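PDB 2DT5: AT-rich DNA-binding protein from Thermus thermophilus, which represses transcription as a homodimeric Rex-family sensor of the cellular NADH/NAD(+) balance, coupling a Rossmann-fold nucleotide-binding domain to a winged-helix DNA-binding domain. Local coordinates for the interface of chains A and B. Coordinates in Å, arbitrary orientation; residue numbers count along the deposited sequence, not the author numbering. Chains: chain A/B, AT-rich DNA-binding protein.

Contact 1: the interface of chains A and B. Residues chain A 193, 196, 200; chain B 143, 167-169, 185.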
ATOM      1  N   LEU A 193      -8.363   2.169  -3.498  1.00 24.17           N
ATOM      2  CA  LEU A 193      -9.786   2.242  -3.811  1.00 29.89           C
ATOM      3  C   LEU A 193     -10.215   3.687  -3.968  1.00 27.36           C
ATOM      4  O   LEU A 193     -11.057   4.010  -4.807  1.00 24.74           O
ATOM      5  CB  LEU A 193     -10.617   1.638  -2.687  1.00 28.00           C
ATOM      6  CG  LEU A 193     -11.259   0.283  -2.897  1.00 39.49           C
ATOM      7  CD1 LEU A 193     -12.147   0.013  -1.679  1.00 29.76           C
ATOM      8  CD2 LEU A 193     -12.084   0.270  -4.201  1.00 32.72           C
ATOM      9  N   LEU A 196      -9.065   5.165  -7.139  1.00 30.30           N
ATOM     10  CA  LEU A 196      -9.940   4.702  -8.236  1.00 32.88           C
ATOM     11  C   LEU A 196     -11.196   5.569  -8.267  1.00 32.16           C
ATOM     12  O   LEU A 196     -11.642   5.999  -9.325  1.00 32.17           O
ATOM     13  CB  LEU A 196     -10.374   3.251  -8.044  1.00 27.65           C
ATOM     14  CG  LEU A 196      -9.568   2.099  -8.632  1.00 32.17           C
ATOM     15  CD1 LEU A 196     -10.357   0.814  -8.377  1.00 32.06           C
ATOM     16  CD2 LEU A 196      -9.344   2.291 -10.146  1.00 28.66           C
ATOM     17  N   ILE A 200     -12.355   7.673 -11.504  1.00 29.70           N
ATOM     18  CA  ILE A 200     -13.613   7.395 -12.189  1.00 33.41           C
ATOM     19  C   ILE A 200     -14.435   8.684 -12.324  1.00 34.10           C
ATOM     20  O   ILE A 200     -15.079   8.921 -13.339  1.00 31.35           O
ATOM     21  CB  ILE A 200     -14.417   6.319 -11.418  1.00 30.76           C
ATOM     22  CG1 ILE A 200     -13.679   4.970 -11.503  1.00 33.50           C
ATOM     23  CG2 ILE A 200     -15.811   6.203 -11.995  1.00 34.02           C
ATOM     24  CD1 ILE A 200     -14.203   3.898 -10.554  1.00 32.50           C
TER
ATOM     25  N   ILE B 143     -16.767  -0.676  -9.419  1.00 30.08           N
ATOM     26  CA  ILE B 143     -15.388  -1.087  -9.144  1.00 33.68           C
ATOM     27  C   ILE B 143     -15.228  -2.596  -8.899  1.00 32.18           C
ATOM     28  O   ILE B 143     -15.997  -3.195  -8.155  1.00 31.87           O
ATOM     29  CB  ILE B 143     -14.860  -0.310  -7.902  1.00 34.27           C
ATOM     30  CG1 ILE B 143     -14.817   1.188  -8.232  1.00 29.63           C
ATOM     31  CG2 ILE B 143     -13.500  -0.855  -7.450  1.00 32.30           C
ATOM     32  CD1 ILE B 143     -14.367   2.089  -7.080  1.00 23.92           C
ATOM     33  N   GLY B 167     -13.761   0.803 -12.926  1.00 33.09           N
ATOM     34  CA  GLY B 167     -12.437   0.769 -12.341  1.00 33.44           C
ATOM     35  C   GLY B 167     -12.102  -0.619 -11.821  1.00 30.81           C
ATOM     36  O   GLY B 167     -12.986  -1.397 -11.461  1.00 36.25           O
ATOM     37  N   ILE B 168     -10.815  -0.937 -11.792  1.00 32.76           N
ATOM     38  CA  ILE B 168     -10.374  -2.231 -11.288  1.00 32.43           C
ATOM     39  C   ILE B 168      -9.234  -2.050 -10.293  1.00 34.54           C
ATOM     40  O   ILE B 168      -8.213  -1.437 -10.604  1.00 29.97           O
ATOM     41  CB  ILE B 168      -9.847  -3.167 -12.414  1.00 27.25           C
ATOM     42  CG1 ILE B 168     -10.928  -3.417 -13.473  1.00 33.03           C
ATOM     43  CG2 ILE B 168      -9.375  -4.482 -11.820  1.00 27.86           C
ATOM     44  CD1 ILE B 168     -10.462  -4.267 -14.634  1.00 33.17           C
ATOM     45  N   LEU B 169      -9.425  -2.591  -9.107  1.00 28.34           N
ATOM     46  CA  LEU B 169      -8.397  -2.616  -8.090  1.00 31.43           C
ATOM     47  C   LEU B 169      -7.761  -3.984  -8.321  1.00 31.84           C
ATOM     48  O   LEU B 169      -8.299  -5.021  -7.924  1.00 24.19           O
ATOM     49  CB  LEU B 169      -8.951  -2.495  -6.676  1.00 30.41           C
ATOM     50  CG  LEU B 169      -7.954  -2.274  -5.537  1.00 31.94           C
ATOM     51  CD1 LEU B 169      -7.251  -0.937  -5.725  1.00 27.68           C
ATOM     52  CD2 LEU B 169      -8.651  -2.336  -4.178  1.00 26.69           C
ATOM     53  N   GLU B 185      -5.801   0.459 -10.634  1.00 32.91           N
ATOM     54  CA  GLU B 185      -4.867   0.657  -9.523  1.00 32.97           C
ATOM     55  C   GLU B 185      -4.419  -0.729  -9.119  1.00 29.97           C
ATOM     56  O   GLU B 185      -5.252  -1.605  -8.870  1.00 28.64           O
ATOM     57  CB  GLU B 185      -5.556   1.321  -8.329  1.00 30.28           C
ATOM     58  CG  GLU B 185      -5.859   2.794  -8.533  1.00 38.98           C
ATOM     59  CD  GLU B 185      -4.609   3.664  -8.381  1.00 47.53           C
ATOM     60  OE1 GLU B 185      -4.474   4.659  -9.132  1.00 37.30           O
ATOM     61  OE2 GLU B 185      -3.776   3.352  -7.497  1.00 39.35           O
TER
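A:Leu196, A:Leu193 and A:Ile200 point from one side of helix 190-201 against B:Ile143 and the neighbouring strands 167-170 and 183-186, and B:Ile143 is the side chain on which all three converge. Its two branches divide the work. The CG2 methyl touches both leucines, lying 3.7 Å from CD1 of A:Leu196, while the other branch runs toward A:Ile200, whose terminal CD1 packs against CG1 of B:Ile143 at 3.6 Å. CG2 of B:Ile143 is anti to the backbone N and CG1 anti to the carbonyl carbon (chi1 -64°), which directs CG2 to the two leucines and CG1 to A:Ile200. A:Leu193 crosses B:Ile143 obliquely and meets it with CD2, 3.7 Å from CG2.

Toward the start of the helix, A:Leu193 also turns its branch carbon CG toward CD2 of B:Leu169, 3.9 Å away, the two side chains crossing at about a right angle. A:Leu196 has the most surface buried of the residues in this patch. Its CD1 rests on the backbone of strand 167-170, 3.6 Å from the amide N of B:Leu169 and equally near the carbonyl carbon of B:Ile168. B:Ile168 thus contributes main chain to this contact, and B:Gly167, with no side chain, presents its CA to A:Ile200 CD1 at 4.0 Å.

At the rim stands B:Glu185 of strand 183-186. Its aliphatic part slides past A:Leu196 in the opposite direction, with CG of the glutamate 3.8 Å from CG of the leucine. A bend at chi2 (-77°) lets the methylenes cover the leucine while the carboxylate continues beyond the apolar patch.

The site illustrates how a helix can pair an apolar face with a charged flank at a homodimer interface: the late helix of one Rex subunit packs mainly through apolar side chains on three strands of the other's nucleotide-binding domain, a coupling likely to hold the two subunits in register.

Contact 2: the interface of chains A and B. Residues chain A 191-192, 195-196; chain B 8-9, 12, 169, 185.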
ATOM      1  N   ALA A 191      -6.511   3.254   0.156  1.00 27.66           N
ATOM      2  CA  ALA A 191      -5.987   4.391  -0.597  1.00 30.03           C
ATOM      3  C   ALA A 191      -6.121   4.107  -2.096  1.00 27.35           C
ATOM      4  O   ALA A 191      -6.456   4.994  -2.882  1.00 24.35           O
ATOM      5  CB  ALA A 191      -4.525   4.658  -0.226  1.00 19.66           C
ATOM      6  N   GLY A 192      -5.863   2.866  -2.485  1.00 28.03           N
ATOM      7  CA  GLY A 192      -5.981   2.492  -3.886  1.00 29.18           C
ATOM      8  C   GLY A 192      -7.433   2.607  -4.346  1.00 32.27           C
ATOM      9  O   GLY A 192      -7.702   3.082  -5.453  1.00 28.99           O
ATOM     10  N   ARG A 195      -8.186   6.269  -4.785  1.00 26.73           N
ATOM     11  CA  ARG A 195      -7.616   6.824  -6.003  1.00 30.85           C
ATOM     12  C   ARG A 195      -8.501   6.375  -7.194  1.00 32.93           C
ATOM     13  O   ARG A 195      -8.685   7.135  -8.144  1.00 33.66           O
ATOM     14  CB  ARG A 195      -6.162   6.376  -6.213  1.00 27.63           C
ATOM     15  CG  ARG A 195      -5.154   7.105  -5.315  1.00 30.69           C
ATOM     16  CD  ARG A 195      -3.708   6.810  -5.698  1.00 32.20           C
ATOM     17  NE  ARG A 195      -3.345   5.403  -5.525  1.00 26.70           N
ATOM     18  CZ  ARG A 195      -2.890   4.871  -4.387  1.00 39.09           C
ATOM     19  NH1 ARG A 195      -2.729   5.616  -3.293  1.00 41.19           N
ATOM     20  NH2 ARG A 195      -2.589   3.582  -4.339  1.00 37.96           N
ATOM     21  N   LEU A 196      -9.065   5.165  -7.139  1.00 30.30           N
ATOM     22  CA  LEU A 196      -9.940   4.702  -8.236  1.00 32.88           C
ATOM     23  C   LEU A 196     -11.196   5.569  -8.267  1.00 32.16           C
ATOM     24  O   LEU A 196     -11.642   5.999  -9.325  1.00 32.17           O
ATOM     25  CB  LEU A 196     -10.374   3.251  -8.044  1.00 27.65           C
ATOM     26  CG  LEU A 196      -9.568   2.099  -8.632  1.00 32.17           C
ATOM     27  CD1 LEU A 196     -10.357   0.814  -8.377  1.00 32.06           C
ATOM     28  CD2 LEU A 196      -9.344   2.291 -10.146  1.00 28.66           C
TER
ATOM     29  N   ILE B   8      -3.356  12.798  -5.381  1.00 27.54           N
ATOM     30  CA  ILE B   8      -4.524  12.209  -4.738  1.00 29.85           C
ATOM     31  C   ILE B   8      -4.132  11.442  -3.471  1.00 34.38           C
ATOM     32  O   ILE B   8      -4.885  11.420  -2.489  1.00 35.16           O
ATOM     33  CB  ILE B   8      -5.311  11.297  -5.697  1.00 26.85           C
ATOM     34  CG1 ILE B   8      -5.601  12.044  -7.003  1.00 32.76           C
ATOM     35  CG2 ILE B   8      -6.641  10.918  -5.058  1.00 24.64           C
ATOM     36  CD1 ILE B   8      -6.356  13.371  -6.795  1.00 29.31           C
ATOM     37  N   SER B   9      -2.954  10.827  -3.482  1.00 33.16           N
ATOM     38  CA  SER B   9      -2.467  10.102  -2.298  1.00 34.35           C
ATOM     39  C   SER B   9      -2.275  11.113  -1.162  1.00 30.56           C
ATOM     40  O   SER B   9      -2.591  10.834  -0.008  1.00 29.69           O
ATOM     41  CB  SER B   9      -1.139   9.389  -2.608  1.00 34.58           C
ATOM     42  OG  SER B   9      -1.333   8.341  -3.553  1.00 30.99           O
ATOM     43  N   ILE B  12      -5.589  11.915   0.365  1.00 30.91           N
ATOM     44  CA  ILE B  12      -6.003  10.775   1.173  1.00 28.85           C
ATOM     45  C   ILE B  12      -5.251  10.823   2.506  1.00 29.54           C
ATOM     46  O   ILE B  12      -5.826  10.568   3.563  1.00 34.40           O
ATOM     47  CB  ILE B  12      -5.733   9.441   0.419  1.00 33.89           C
ATOM     48  CG1 ILE B  12      -6.631   9.382  -0.830  1.00 31.39           C
ATOM     49  CG2 ILE B  12      -6.011   8.223   1.345  1.00 28.94           C
ATOM     50  CD1 ILE B  12      -6.248   8.314  -1.873  1.00 30.07           C
ATOM     51  N   LEU B 169      -9.425  -2.591  -9.107  1.00 28.34           N
ATOM     52  CA  LEU B 169      -8.397  -2.616  -8.090  1.00 31.43           C
ATOM     53  C   LEU B 169      -7.761  -3.984  -8.321  1.00 31.84           C
ATOM     54  O   LEU B 169      -8.299  -5.021  -7.924  1.00 24.19           O
ATOM     55  CB  LEU B 169      -8.951  -2.495  -6.676  1.00 30.41           C
ATOM     56  CG  LEU B 169      -7.954  -2.274  -5.537  1.00 31.94           C
ATOM     57  CD1 LEU B 169      -7.251  -0.937  -5.725  1.00 27.68           C
ATOM     58  CD2 LEU B 169      -8.651  -2.336  -4.178  1.00 26.69           C
ATOM     59  N   GLU B 185      -5.801   0.459 -10.634  1.00 32.91           N
ATOM     60  CA  GLU B 185      -4.867   0.657  -9.523  1.00 32.97           C
ATOM     61  C   GLU B 185      -4.419  -0.729  -9.119  1.00 29.97           C
ATOM     62  O   GLU B 185      -5.252  -1.605  -8.870  1.00 28.64           O
ATOM     63  CB  GLU B 185      -5.556   1.321  -8.329  1.00 30.28           C
ATOM     64  CG  GLU B 185      -5.859   2.794  -8.533  1.00 38.98           C
ATOM     65  CD  GLU B 185      -4.609   3.664  -8.381  1.00 47.53           C
ATOM     66  OE1 GLU B 185      -4.474   4.659  -9.132  1.00 37.30           O
ATOM     67  OE2 GLU B 185      -3.776   3.352  -7.497  1.00 39.35           O
TER
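A:Arg195 and B:Glu185 cross at about a right angle, and their flat ends are markedly turned against each other, with 59° between guanidinium and carboxylate planes. The salt bridge runs from NE of the arginine to OE2 of the glutamate, 2.9 Å apart and nearly straight at the hydrogen. The oxygen lies almost in the guanidinium plane, yet the N-H comes to it from well above the carboxylate plane, so this is no flat two-pronged pairing; NH2 adds a weak bond to the same OE2. A bend at chi3 (-64°) folds the arginine back over its own helix, where A:Gly192 CA and the A:Ala191 carbonyl O both lie beneath one guanidinium face, offset toward its rim.

The arginine's aliphatic stem serves a second partner. Its CG lies 3.8 Å from CD1 of B:Ile12, whose side chain crosses it roughly perpendicularly, and that same methyl is 3.5 Å from the carbonyl O of A:Ala191. B:Ser9 OG accepts a weak bond from NH1 at 3.1 Å. A leucine in place of A:Arg195 would probably leave the B:Glu185 carboxylate without its charged mate and B:Ser9 without its guanidinium donor.

Helix 190-201 of chain A is thereby wedged between two parts of chain B: strand 183-186 and helix 7-23, which overlaps the predicted helix-turn-helix region.

Contact 1 and contact 2 are neighbouring faces of one embrace, the centres of their C-alpha atoms about 8 Å apart. Both are built on helix 190-201 of chain A, and they share A:Leu196, B:Leu169 and B:Glu185. Contact 1 is mainly apolar and faces the strands; contact 2 adds charge and extends to the N-terminal helix 7-23. One helix of chain A therefore touches both the nucleotide-binding and DNA-binding parts of chain B, and so could carry changes between them. Since the dimer is two-fold symmetric, each contact recurs with the chains exchanged.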